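Long-range contacts in competence damage-inducible protein A (PDB 5VU3), which is of unknown function but belongs to the CinA family, some members of which deamidate nicotinamide mononucleotide: residues A[29-34]-A[103-108]; A[34-39]-A[60-65]; A[84-89]-A[111-116]; A[93-98]-A[107-112]; A[128-133]-A[143-148]. All coordinates share one frame; numbering follows the deposited sequence. Where two conformers were deposited one is given.

Contact 1: A[29-34]-A[103-108]; sequences GLRLTT and QADVSI
Leu-32, Thr-33 and Thr-34 pair in parallel with Val-106, Ser-107 and Ile-108, and the axes of the two short strands come within 4.6 Å at an angle of 23°. The ladder is carried by Thr-33 N on Val-106 O and by Ile-108 N on Thr-33 O. Arg-31 O is gripped by two amides. Val-106 N arrives nearly along the C=O axis, while Asp-105 N is tilted 32° from the carbonyl plane.

The Arg-31 side chain reaches past Asp-105 to Gln-103. A bend at chi3 (-68°) turns the guanidinium, and NH2 gives a straight, short bond of 2.6 Å to Gln-103 O, which lies in the guanidinium plane. NE adds a weak bond to the same oxygen. A water joins Arg-31 NH2 to Gln-103 OE1. Asp-105 does not pair with the guanidinium. Its OD2 accepts Arg-31 N at 2.8 Å through the anti lone pair, and a second water links OD2 to Gly-29 O.

Both segments run from the end of a helix into a strand: Gly-29 and Gln-103 each close a helix in a Schellman motif. The two strands lie side by side inside the mixed five-stranded sheet. On one face Leu-32 CD1 packs on Val-106 CG1 at 3.7 Å, and Leu-164 of helix 149-167 covers both. Thr-34 CG2 lies alongside Ile-108 CB there. On the other face Thr-33 CG2 touches Ala-104 CB at 3.6 Å and meets Ser-107 CB. Thr-33 OG1 is bonded to Val-59 O. Ahead of the ladder, Leu-30 CD2 rests on Asp-105 CB at 3.6 Å.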
# COMPACT_ATOMS: atom_id res chain seq x y z
N GLY A 29 2.29 -8.67 -21.62
CA GLY A 29 0.87 -8.69 -21.33
C GLY A 29 0.53 -9.18 -19.94
O GLY A 29 -0.52 -9.81 -19.75
N LEU A 30 1.38 -8.90 -18.95
CA LEU A 30 1.25 -9.46 -17.62
C LEU A 30 0.85 -8.38 -16.62
O LEU A 30 1.27 -7.22 -16.74
CB LEU A 30 2.57 -10.10 -17.15
CG LEU A 30 3.11 -11.26 -17.98
CD1 LEU A 30 4.47 -11.69 -17.45
CD2 LEU A 30 2.14 -12.42 -17.96
N ARG A 31 0.04 -8.77 -15.64
CA ARG A 31 -0.37 -7.89 -14.56
C ARG A 31 0.29 -8.33 -13.26
O ARG A 31 0.46 -9.53 -13.01
CB ARG A 31 -1.89 -7.89 -14.43
CG ARG A 31 -2.59 -7.88 -15.78
CD ARG A 31 -4.04 -7.44 -15.70
NE ARG A 31 -4.88 -8.40 -15.00
CZ ARG A 31 -6.17 -8.58 -15.25
NH1 ARG A 31 -6.78 -7.87 -16.21
NH2 ARG A 31 -6.87 -9.47 -14.56
N LEU A 32 0.65 -7.34 -12.43
CA LEU A 32 1.39 -7.54 -11.19
C LEU A 32 0.54 -7.13 -10.00
O LEU A 32 -0.23 -6.17 -10.07
CB LEU A 32 2.69 -6.72 -11.19
CG LEU A 32 3.50 -6.67 -9.89
CD1 LEU A 32 4.14 -8.03 -9.63
CD2 LEU A 32 4.55 -5.58 -9.96
N THR A 33 0.70 -7.85 -8.89
CA THR A 33 0.06 -7.49 -7.63
C THR A 33 1.04 -7.78 -6.49
O THR A 33 2.01 -8.52 -6.66
CB THR A 33 -1.26 -8.25 -7.43
OG1 THR A 33 -1.93 -7.80 -6.24
CG2 THR A 33 -1.01 -9.75 -7.28
N THR A 34 0.80 -7.16 -5.34
CA THR A 34 1.74 -7.25 -4.23
C THR A 34 1.01 -7.41 -2.90
O THR A 34 -0.11 -6.92 -2.72
CB THR A 34 2.65 -6.01 -4.13
OG1 THR A 34 1.83 -4.84 -4.02
CG2 THR A 34 3.55 -5.90 -5.34
N GLN A 103 -6.55 -11.26 -9.56
CA GLN A 103 -6.62 -11.81 -10.92
C GLN A 103 -5.41 -11.36 -11.73
O GLN A 103 -5.52 -10.93 -12.88
CB GLN A 103 -7.93 -11.44 -11.60
CG GLN A 103 -9.15 -11.94 -10.83
CD GLN A 103 -10.45 -11.87 -11.62
OE1 GLN A 103 -10.52 -11.26 -12.69
NE2 GLN A 103 -11.48 -12.52 -11.10
N ALA A 104 -4.24 -11.46 -11.11
CA ALA A 104 -2.98 -11.02 -11.69
C ALA A 104 -2.20 -12.23 -12.20
O ALA A 104 -2.52 -13.38 -11.92
CB ALA A 104 -2.17 -10.23 -10.67
N ASP A 105 -1.17 -11.94 -12.99
CA ASP A 105 -0.29 -12.99 -13.49
C ASP A 105 0.93 -13.19 -12.60
O ASP A 105 1.46 -14.30 -12.50
CB ASP A 105 0.16 -12.66 -14.91
CG ASP A 105 -1.01 -12.37 -15.84
OD1 ASP A 105 -1.74 -13.32 -16.20
OD2 ASP A 105 -1.22 -11.19 -16.21
N VAL A 106 1.38 -12.12 -11.95
CA VAL A 106 2.61 -12.12 -11.16
C VAL A 106 2.30 -11.48 -9.82
O VAL A 106 1.55 -10.50 -9.75
CB VAL A 106 3.74 -11.36 -11.89
CG1 VAL A 106 5.01 -11.36 -11.06
CG2 VAL A 106 4.00 -11.97 -13.28
N SER A 107 2.89 -12.02 -8.76
CA SER A 107 2.72 -11.42 -7.44
C SER A 107 4.05 -11.44 -6.70
O SER A 107 4.90 -12.30 -6.93
CB SER A 107 1.65 -12.15 -6.62
OG SER A 107 2.06 -13.47 -6.29
N ILE A 108 4.21 -10.46 -5.81
CA ILE A 108 5.30 -10.40 -4.84
C ILE A 108 4.69 -10.40 -3.46
O ILE A 108 3.77 -9.61 -3.19
CB ILE A 108 6.17 -9.15 -5.03
CG1 ILE A 108 6.72 -9.05 -6.45
CG2 ILE A 108 7.26 -9.10 -3.96
CD1 ILE A 108 7.56 -7.79 -6.67
O HOH W 1 -2.64 -10.74 -18.27
O HOH W 2 -9.61 -9.13 -13.73

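Contact 2: A[34-39]-A[60-65]; sequences TAESCT and GLVVFS
Gly-60 starts the pairing, with its CA 3.6 Å from Thr-34 OG1. The hydroxyl is bonded to Tyr-57 OH and also donates to a water.

Leu-61 follows and uses both of its backbone polar groups. Its N donates to Thr-34 O, and its O accepts from Glu-36 N at 2.8 Å. The same water donates to Leu-61 O and to Glu-36 OE2, so it ties both strands to the two polar side chains on this face.

Val-62 shares that face with Glu-36. Val-62 CA lies 3.5 Å from Glu-36 O in a CA-H...O contact. In the Glu-36 carboxylate, OE1 takes Thr-39 OG1 at 2.5 Å through its anti lone pair. Gly-41 N and Leu-43 N also bond OE1, and Ser-44 N bonds OE2. The carboxylate therefore sits at the start of helix 42-49.

Val-63 N bonds Glu-36 O at 3.0 Å. Val-63 O accepts from Ser-37 OG at 2.9 Å in the conformer given. There OG is anti to the backbone N (chi1 -173°) and is also bonded to Lys-69 NZ. At Phe-64 a second water bridges Phe-64 O and Ser-37 OG. Ser-65 then caps helix 66-73.

The two strands and helix 42-49 form a beta-alpha-beta crossover. Ala-35 and Leu-61 face Ile-98 of helix 88-101, and Leu-61 also meets helix 66-73. Beyond Gly-60 to Val-63, the sheet continues as an antiparallel ladder with a strand of the second subunit.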
# COMPACT_ATOMS: atom_id res chain seq x y z
N THR A 34 0.80 -7.16 -5.34
CA THR A 34 1.74 -7.25 -4.23
C THR A 34 1.01 -7.41 -2.90
O THR A 34 -0.11 -6.92 -2.72
CB THR A 34 2.65 -6.01 -4.13
OG1 THR A 34 1.83 -4.84 -4.02
CG2 THR A 34 3.55 -5.90 -5.34
N ALA A 35 1.66 -8.11 -1.97
CA ALA A 35 1.21 -8.22 -0.59
C ALA A 35 2.40 -7.95 0.31
O ALA A 35 3.40 -8.66 0.24
CB ALA A 35 0.62 -9.61 -0.32
N GLU A 36 2.30 -6.92 1.15
CA GLU A 36 3.42 -6.45 1.96
C GLU A 36 3.13 -6.62 3.43
O GLU A 36 2.12 -6.12 3.93
CB GLU A 36 3.72 -4.97 1.71
CG GLU A 36 4.07 -4.63 0.29
CD GLU A 36 4.21 -3.12 0.12
OE1 GLU A 36 5.05 -2.52 0.83
OE2 GLU A 36 3.46 -2.55 -0.69
N SER A 37 4.04 -7.30 4.15
CA SER A 37 3.97 -7.42 5.60
C SER A 37 5.35 -7.09 6.18
O SER A 37 6.08 -8.00 6.58
CB SER A 37 3.51 -8.80 6.02
OG SER A 37 3.31 -8.82 7.42
N CYS A 38 5.67 -5.80 6.21
CA CYS A 38 6.75 -5.13 6.95
C CYS A 38 7.24 -3.91 6.19
O CYS A 38 7.81 -3.00 6.80
CB CYS A 38 7.94 -6.05 7.31
SG CYS A 38 9.13 -6.41 6.02
N THR A 39 6.98 -3.84 4.88
CA THR A 39 7.41 -2.67 4.10
C THR A 39 6.37 -1.55 4.07
O THR A 39 6.68 -0.44 3.63
CB THR A 39 7.78 -3.09 2.68
OG1 THR A 39 6.75 -3.91 2.12
CG2 THR A 39 9.08 -3.89 2.70
N GLY A 60 -2.65 -3.65 -4.57
CA GLY A 60 -1.60 -3.78 -3.58
C GLY A 60 -2.21 -3.93 -2.20
O GLY A 60 -3.11 -3.18 -1.82
N LEU A 61 -1.73 -4.91 -1.44
CA LEU A 61 -2.25 -5.16 -0.11
C LEU A 61 -1.16 -4.97 0.93
O LEU A 61 -0.01 -5.38 0.73
CB LEU A 61 -2.84 -6.57 0.01
CG LEU A 61 -3.37 -6.96 1.40
CD1 LEU A 61 -4.64 -6.19 1.77
CD2 LEU A 61 -3.61 -8.48 1.47
N VAL A 62 -1.52 -4.31 2.02
CA VAL A 62 -0.65 -4.15 3.18
C VAL A 62 -1.36 -4.83 4.35
O VAL A 62 -2.53 -4.55 4.60
CB VAL A 62 -0.38 -2.67 3.49
CG1 VAL A 62 0.30 -2.51 4.82
CG2 VAL A 62 0.46 -2.05 2.37
N VAL A 63 -0.66 -5.75 5.02
CA VAL A 63 -1.25 -6.50 6.13
C VAL A 63 -0.18 -6.72 7.19
O VAL A 63 0.93 -7.18 6.88
CB VAL A 63 -1.83 -7.86 5.68
CG1 VAL A 63 -3.20 -7.67 5.05
CG2 VAL A 63 -0.89 -8.58 4.72
N PHE A 64 -0.49 -6.38 8.43
CA PHE A 64 0.45 -6.55 9.53
C PHE A 64 0.25 -7.86 10.28
O PHE A 64 1.21 -8.59 10.53
CB PHE A 64 0.35 -5.39 10.52
CG PHE A 64 1.20 -5.59 11.75
CD1 PHE A 64 2.54 -5.26 11.73
CD2 PHE A 64 0.66 -6.13 12.91
CE1 PHE A 64 3.33 -5.46 12.85
CE2 PHE A 64 1.44 -6.34 14.03
CZ PHE A 64 2.79 -6.00 14.00
N SER A 65 -0.99 -8.16 10.65
CA SER A 65 -1.27 -9.17 11.66
C SER A 65 -1.33 -10.58 11.07
O SER A 65 -1.52 -10.78 9.87
CB SER A 65 -2.59 -8.85 12.35
OG SER A 65 -3.67 -8.97 11.43
O HOH W 3 1.40 -4.04 -1.50
O HOH W 4 3.96 -8.09 9.93

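Contact 3: A[84-89]-A[111-116]; sequences TAVSEQ and SGYAGP
Val-86 has the largest share of this contact and presses on the ring of Tyr-113. Its CG2 stands over one ring face in a CH-pi contact, 3.5 Å from the centroid and 19° off the normal. The methyl is displaced toward the rim, so its nearest atoms are CZ and CE1. Val-86 CB joins it at 3.6 Å from CE1. With CG1 anti to the backbone N (chi1 175°), CG2 falls anti to the carbonyl carbon, over the ring, while CG1 lies 3.8 Å from Ser-111 O.

Ser-111 supplies the direct polar bond. Its OG donates to Ala-85 O at 2.7 Å. The hydroxyl comes from above the carbonyl plane, 65° out of it, and not along a lone pair.

Tyr-113 makes its polar contact through water. A water in the plane of the ring lies 2.6 Å from Tyr-113 OH and donates to Thr-84 OG1. The two hydroxyls themselves are 4.1 Å apart. Thr-84 OG1 also takes a weak bond from Val-86 N, and Thr-84 O accepts from Ser-87 OG.

Residues 84-87 form the turn between helices 77-83 and 88-101, and Ser-87 caps the second helix by bonding Thr-90 N. Helix 66-73 closes one side, where Lys-69 touches Ala-85 and Ser-111. Strand 106-112 ends here, between Ser-37 of strand 32-37 and Cys-129 of strand 127-134.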
# COMPACT_ATOMS: atom_id res chain seq x y z
N THR A 84 5.83 -19.61 11.57
CA THR A 84 5.59 -18.18 11.80
C THR A 84 5.30 -17.44 10.50
O THR A 84 5.45 -17.99 9.40
CB THR A 84 6.75 -17.49 12.54
OG1 THR A 84 7.80 -17.14 11.61
CG2 THR A 84 7.32 -18.38 13.66
N ALA A 85 4.87 -16.18 10.62
CA ALA A 85 4.57 -15.37 9.45
C ALA A 85 5.82 -15.04 8.66
O ALA A 85 5.74 -14.79 7.45
CB ALA A 85 3.86 -14.08 9.86
N VAL A 86 6.97 -15.02 9.32
CA VAL A 86 8.24 -14.69 8.66
C VAL A 86 8.88 -16.03 8.29
O VAL A 86 9.73 -16.58 8.99
CB VAL A 86 9.15 -13.82 9.53
CG1 VAL A 86 10.51 -13.59 8.86
CG2 VAL A 86 8.46 -12.50 9.83
N SER A 87 8.43 -16.57 7.16
CA SER A 87 8.93 -17.84 6.66
C SER A 87 8.63 -17.91 5.17
O SER A 87 7.74 -17.23 4.66
CB SER A 87 8.30 -19.02 7.39
OG SER A 87 6.92 -19.08 7.09
N GLU A 88 9.40 -18.76 4.47
CA GLU A 88 9.13 -18.94 3.05
C GLU A 88 7.80 -19.63 2.82
O GLU A 88 7.14 -19.40 1.80
CB GLU A 88 10.29 -19.70 2.40
CG GLU A 88 11.57 -18.87 2.39
CD GLU A 88 12.78 -19.65 1.95
OE1 GLU A 88 13.34 -20.40 2.77
OE2 GLU A 88 13.18 -19.50 0.77
N GLN A 89 7.36 -20.45 3.78
CA GLN A 89 6.05 -21.09 3.68
C GLN A 89 4.93 -20.06 3.68
O GLN A 89 4.00 -20.13 2.87
CB GLN A 89 5.87 -22.10 4.82
CG GLN A 89 6.73 -23.36 4.70
CD GLN A 89 8.12 -23.19 5.29
OE1 GLN A 89 8.53 -22.09 5.67
NE2 GLN A 89 8.86 -24.29 5.38
N SER A 111 7.28 -10.68 3.83
CA SER A 111 6.92 -10.80 5.25
C SER A 111 8.21 -10.83 6.06
O SER A 111 9.05 -11.71 5.85
CB SER A 111 6.09 -12.05 5.51
OG SER A 111 5.72 -12.14 6.87
N GLY A 112 8.37 -9.87 6.98
CA GLY A 112 9.62 -9.80 7.71
C GLY A 112 9.48 -9.06 9.03
O GLY A 112 8.38 -8.68 9.45
N TYR A 113 10.61 -8.91 9.71
CA TYR A 113 10.73 -8.09 10.91
C TYR A 113 11.63 -6.92 10.53
O TYR A 113 12.86 -7.06 10.50
CB TYR A 113 11.32 -8.86 12.09
CG TYR A 113 10.59 -10.13 12.46
CD1 TYR A 113 11.17 -11.37 12.22
CD2 TYR A 113 9.34 -10.09 13.05
CE1 TYR A 113 10.51 -12.53 12.56
CE2 TYR A 113 8.67 -11.24 13.39
CZ TYR A 113 9.25 -12.46 13.14
OH TYR A 113 8.58 -13.61 13.48
N ALA A 114 11.03 -5.77 10.24
CA ALA A 114 11.84 -4.64 9.82
C ALA A 114 12.60 -4.03 10.99
O ALA A 114 13.67 -3.44 10.78
CB ALA A 114 10.96 -3.58 9.13
N GLY A 115 12.11 -4.20 12.21
CA GLY A 115 12.80 -3.69 13.38
C GLY A 115 12.02 -2.60 14.08
O GLY A 115 11.03 -2.07 13.54
N PRO A 116 12.45 -2.21 15.29
CA PRO A 116 13.67 -2.70 15.94
C PRO A 116 13.51 -4.07 16.60
O PRO A 116 14.50 -4.71 16.95
CB PRO A 116 13.94 -1.64 17.00
CG PRO A 116 12.58 -1.18 17.39
CD PRO A 116 11.76 -1.21 16.12
O HOH W 5 9.82 -15.81 12.93

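Contact 4: A[93-98]-A[107-112]; sequences EMAASI and SIAISG
Ser-107 OG sits between the backbone N and the carbonyl carbon (chi1 67°), which points it at Ala-95 O of the helix, and a bend at chi3 (66°) folds the Met-94 tip over the strand. Both groups join helix 88-101 to strand 106-112. The Ser-107 hydroxyl donates to Ala-95 O at 2.8 Å. It approaches from above the carbonyl plane, not on a lone pair. The bond joins sheet to helix and gives the hydroxyl of buried Ser-107 a partner. Ser-107 OG also lies 3.4 Å from Ala-95 CB.

Ala-109 is the middle point. Its CB touches Ala-95 CB and Met-94 CB, each at 3.8 Å, and lies 3.7 Å from Ala-95 N. With a bare methyl here and another on the helix, the backbones come very near: Ala-95 CA and Ala-109 CA are 5.0 Å apart. The axes of the two short segments pass at 7.2 Å.

Met-94 runs along the strand beyond Ala-109. Its SD lies 4.2 Å from Ser-111 CB, and its CE reaches Ile-110 O. The hydroxyl of Ser-111 is used elsewhere, on Ala-85 O. At the other end, Ile-98 CG2 rests on Ser-107 CB at 3.8 Å. The rest of the Ile-98 side chain leads away, onto Thr-33 and Ala-35 of strand 32-37.

Leu-73 of helix 66-73 touches both Met-94 and Ile-98. Ala-131 of strand 127-134 meets Ala-95 from the next strand. Helix 88-101 leads into strand 106-112 and packs back on it at 142°, as in layered alpha/beta folds where helices cover a central sheet.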
# COMPACT_ATOMS: atom_id res chain seq x y z
N GLU A 93 2.17 -18.81 0.50
CA GLU A 93 0.71 -18.79 0.56
C GLU A 93 0.18 -17.38 0.33
O GLU A 93 -0.86 -17.20 -0.32
CB GLU A 93 0.22 -19.35 1.90
CG GLU A 93 0.60 -20.82 2.15
CD GLU A 93 0.20 -21.33 3.53
OE1 GLU A 93 -0.41 -20.57 4.32
OE2 GLU A 93 0.52 -22.49 3.84
N MET A 94 0.88 -16.37 0.87
CA MET A 94 0.47 -14.99 0.64
C MET A 94 0.51 -14.64 -0.84
O MET A 94 -0.42 -14.01 -1.36
CB MET A 94 1.39 -14.04 1.41
CG MET A 94 1.20 -14.03 2.92
SD MET A 94 2.46 -12.97 3.69
CE MET A 94 2.00 -11.33 3.09
N ALA A 95 1.58 -15.04 -1.53
CA ALA A 95 1.73 -14.68 -2.93
C ALA A 95 0.69 -15.38 -3.80
O ALA A 95 0.15 -14.78 -4.73
CB ALA A 95 3.14 -15.02 -3.41
N ALA A 96 0.39 -16.65 -3.51
CA ALA A 96 -0.61 -17.37 -4.28
C ALA A 96 -1.98 -16.74 -4.12
O ALA A 96 -2.73 -16.59 -5.09
CB ALA A 96 -0.63 -18.84 -3.86
N SER A 97 -2.33 -16.37 -2.89
CA SER A 97 -3.66 -15.83 -2.63
C SER A 97 -3.84 -14.45 -3.25
O SER A 97 -4.86 -14.18 -3.89
CB SER A 97 -3.90 -15.78 -1.12
OG SER A 97 -5.06 -15.02 -0.82
N ILE A 98 -2.86 -13.55 -3.07
CA ILE A 98 -3.05 -12.19 -3.60
C ILE A 98 -3.07 -12.22 -5.13
O ILE A 98 -3.79 -11.44 -5.76
CB ILE A 98 -1.97 -11.23 -3.07
CG1 ILE A 98 -2.33 -9.77 -3.41
CG2 ILE A 98 -0.58 -11.57 -3.61
CD1 ILE A 98 -3.65 -9.29 -2.81
N SER A 107 2.89 -12.02 -8.76
CA SER A 107 2.72 -11.42 -7.44
C SER A 107 4.05 -11.44 -6.70
O SER A 107 4.90 -12.30 -6.93
CB SER A 107 1.65 -12.15 -6.62
OG SER A 107 2.06 -13.47 -6.29
N ILE A 108 4.21 -10.46 -5.81
CA ILE A 108 5.30 -10.40 -4.84
C ILE A 108 4.69 -10.40 -3.46
O ILE A 108 3.77 -9.61 -3.19
CB ILE A 108 6.17 -9.15 -5.03
CG1 ILE A 108 6.72 -9.05 -6.45
CG2 ILE A 108 7.26 -9.10 -3.96
CD1 ILE A 108 7.56 -7.79 -6.67
N ALA A 109 5.20 -11.24 -2.57
CA ALA A 109 4.84 -11.20 -1.16
C ALA A 109 6.09 -10.95 -0.34
O ALA A 109 7.14 -11.55 -0.60
CB ALA A 109 4.15 -12.49 -0.71
N ILE A 110 5.98 -10.07 0.65
CA ILE A 110 7.08 -9.79 1.57
C ILE A 110 6.56 -9.93 3.00
O ILE A 110 5.50 -9.37 3.33
CB ILE A 110 7.66 -8.38 1.35
CG1 ILE A 110 8.10 -8.19 -0.10
CG2 ILE A 110 8.81 -8.11 2.31
CD1 ILE A 110 8.65 -6.80 -0.39
N SER A 111 7.28 -10.68 3.83
CA SER A 111 6.92 -10.80 5.25
C SER A 111 8.21 -10.83 6.06
O SER A 111 9.05 -11.71 5.85
CB SER A 111 6.09 -12.05 5.51
OG SER A 111 5.72 -12.14 6.87
N GLY A 112 8.37 -9.87 6.98
CA GLY A 112 9.62 -9.80 7.71
C GLY A 112 9.48 -9.06 9.03
O GLY A 112 8.38 -8.68 9.45

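Contact 5: A[128-133]-A[143-148]; sequences VCFAWN and VLFSGD
Val-128 N donates to Val-143 O in a short bond of 2.7 Å. Val-143 N returns the bond to Val-128 O at 2.8 Å, so the two residues form an antiparallel hydrogen-bonded pair. This is the open end of the beta hairpin made by strands 127-134 and 137-144. Further along, Phe-130 bonds Ser-141 and Trp-132 bonds Glu-139 through the backbone.

After Leu-144 the chain leaves the sheet, and side chains take over the contact. Phe-130 and Phe-145 reach toward each other tip to tip. Phe-130 CZ comes to 3.7 Å from Phe-145 CE2. Each ring offers its edge to the other, with the partner atoms close to both ring planes. The rings therefore meet rim to rim, without a face being stacked.

Val-128 touches the same ring from beside it. Its CG2 lies 3.8 Å from Phe-145 CD2, at the edge of the ring, and the two side chains cross at about a right angle. Val-143 CG2 rests on Phe-130 CE1 at 3.8 Å, coming in obliquely. Val-128, Phe-130 and Val-143 lie on the sheet face covered by helix 149-167, and Phe-145 touches Lys-155 of the same helix. Val-152 of that helix meets Val-128, and Tyr-159 meets both Phe-130 and Val-143. Ile-110 of the adjacent strand 106-112 touches Val-128 and Phe-130. After Phe-145 the chain turns through Gly-147 to Asp-148, which caps helix 149-167. Within residues 143-148, Val-143 CG1 stands 3.5 Å above the plane of the Phe-145 ring, offset toward its rim.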
# COMPACT_ATOMS: atom_id res chain seq x y z
N VAL A 128 13.87 -10.94 6.55
CA VAL A 128 12.72 -10.76 5.68
C VAL A 128 12.65 -11.92 4.69
O VAL A 128 13.66 -12.27 4.07
CB VAL A 128 12.79 -9.42 4.92
CG1 VAL A 128 11.51 -9.18 4.15
CG2 VAL A 128 13.05 -8.26 5.89
N CYS A 129 11.46 -12.50 4.52
CA CYS A 129 11.23 -13.51 3.49
C CYS A 129 10.45 -12.94 2.31
O CYS A 129 9.62 -12.04 2.45
CB CYS A 129 10.50 -14.74 4.04
SG CYS A 129 11.40 -15.62 5.33
N PHE A 130 10.73 -13.49 1.13
CA PHE A 130 10.17 -13.01 -0.13
C PHE A 130 9.58 -14.18 -0.90
O PHE A 130 10.14 -15.28 -0.88
CB PHE A 130 11.25 -12.34 -0.99
CG PHE A 130 11.89 -11.15 -0.34
CD1 PHE A 130 12.93 -11.31 0.55
CD2 PHE A 130 11.44 -9.86 -0.62
CE1 PHE A 130 13.52 -10.20 1.16
CE2 PHE A 130 12.01 -8.76 -0.01
CZ PHE A 130 13.06 -8.93 0.87
N ALA A 131 8.47 -13.94 -1.59
CA ALA A 131 7.94 -14.89 -2.56
C ALA A 131 7.66 -14.16 -3.86
O ALA A 131 7.11 -13.05 -3.86
CB ALA A 131 6.67 -15.59 -2.06
N TRP A 132 8.05 -14.78 -4.97
CA TRP A 132 7.68 -14.31 -6.30
C TRP A 132 6.91 -15.44 -6.98
O TRP A 132 7.46 -16.52 -7.21
CB TRP A 132 8.90 -13.92 -7.13
CG TRP A 132 9.82 -12.88 -6.52
CD1 TRP A 132 9.81 -11.53 -6.76
CD2 TRP A 132 10.89 -13.11 -5.60
NE1 TRP A 132 10.81 -10.91 -6.04
CE2 TRP A 132 11.49 -11.86 -5.32
CE3 TRP A 132 11.42 -14.25 -4.98
CZ2 TRP A 132 12.57 -11.73 -4.45
CZ3 TRP A 132 12.49 -14.12 -4.12
CH2 TRP A 132 13.06 -12.86 -3.86
N ASN A 133 5.64 -15.20 -7.27
CA ASN A 133 4.79 -16.14 -7.99
C ASN A 133 4.61 -15.60 -9.40
O ASN A 133 3.99 -14.54 -9.59
CB ASN A 133 3.45 -16.33 -7.27
CG ASN A 133 2.56 -17.35 -7.94
OD1 ASN A 133 2.48 -17.41 -9.16
ND2 ASN A 133 1.85 -18.14 -7.14
N VAL A 143 16.25 -13.38 3.71
CA VAL A 143 17.33 -12.40 3.69
C VAL A 143 17.44 -11.73 5.05
O VAL A 143 16.43 -11.46 5.71
CB VAL A 143 17.13 -11.34 2.59
CG1 VAL A 143 18.31 -10.38 2.55
CG2 VAL A 143 16.92 -12.00 1.23
N LEU A 144 18.67 -11.46 5.48
CA LEU A 144 18.94 -10.63 6.64
C LEU A 144 19.50 -9.30 6.16
O LEU A 144 20.57 -9.27 5.55
CB LEU A 144 19.91 -11.30 7.60
CG LEU A 144 20.35 -10.40 8.75
CD1 LEU A 144 19.19 -10.21 9.72
CD2 LEU A 144 21.56 -10.97 9.48
N PHE A 145 18.78 -8.21 6.44
CA PHE A 145 19.21 -6.86 6.10
C PHE A 145 19.76 -6.15 7.34
O PHE A 145 19.23 -6.29 8.44
CB PHE A 145 18.05 -6.04 5.54
CG PHE A 145 17.48 -6.56 4.26
CD1 PHE A 145 18.09 -6.26 3.05
CD2 PHE A 145 16.33 -7.35 4.25
CE1 PHE A 145 17.57 -6.73 1.85
CE2 PHE A 145 15.80 -7.83 3.07
CZ PHE A 145 16.43 -7.52 1.86
N SER A 146 20.80 -5.35 7.14
CA SER A 146 21.37 -4.56 8.23
C SER A 146 20.63 -3.22 8.37
O SER A 146 19.91 -2.78 7.47
CB SER A 146 22.86 -4.30 7.99
OG SER A 146 23.05 -3.40 6.90
N GLY A 147 20.81 -2.59 9.53
CA GLY A 147 20.32 -1.25 9.77
C GLY A 147 19.01 -1.23 10.53
O GLY A 147 18.53 -2.24 11.05
N ASP A 148 18.41 -0.04 10.58
CA ASP A 148 17.17 0.14 11.32
C ASP A 148 15.97 -0.15 10.41
O ASP A 148 16.13 -0.54 9.25
CB ASP A 148 17.12 1.52 11.96
CG ASP A 148 17.00 2.66 10.95
OD1 ASP A 148 16.74 2.43 9.75
OD2 ASP A 148 17.17 3.82 11.39

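All five contacts meet on one mixed sheet, and four of them use strand 106-112 or its partner 32-37. Contacts 1 and 2 share Thr-34 and lie on either side of strand 32-37, with Ile-108 O 2.9 Å from Ala-35 N between them. Contact 4 lies against the sheet, and its centre is about 8 Å from that of contact 2. Contacts 3 and 5 are equally near each other, where Ser-111 O lies 2.9 Å from Cys-129 N. Contacts 1 and 3 mark opposite ends of strand 106-112, with centres about 22 Å apart. Lys-69 links contacts 2, 3 and 4 by touching Ser-37, Ser-111 and Met-94.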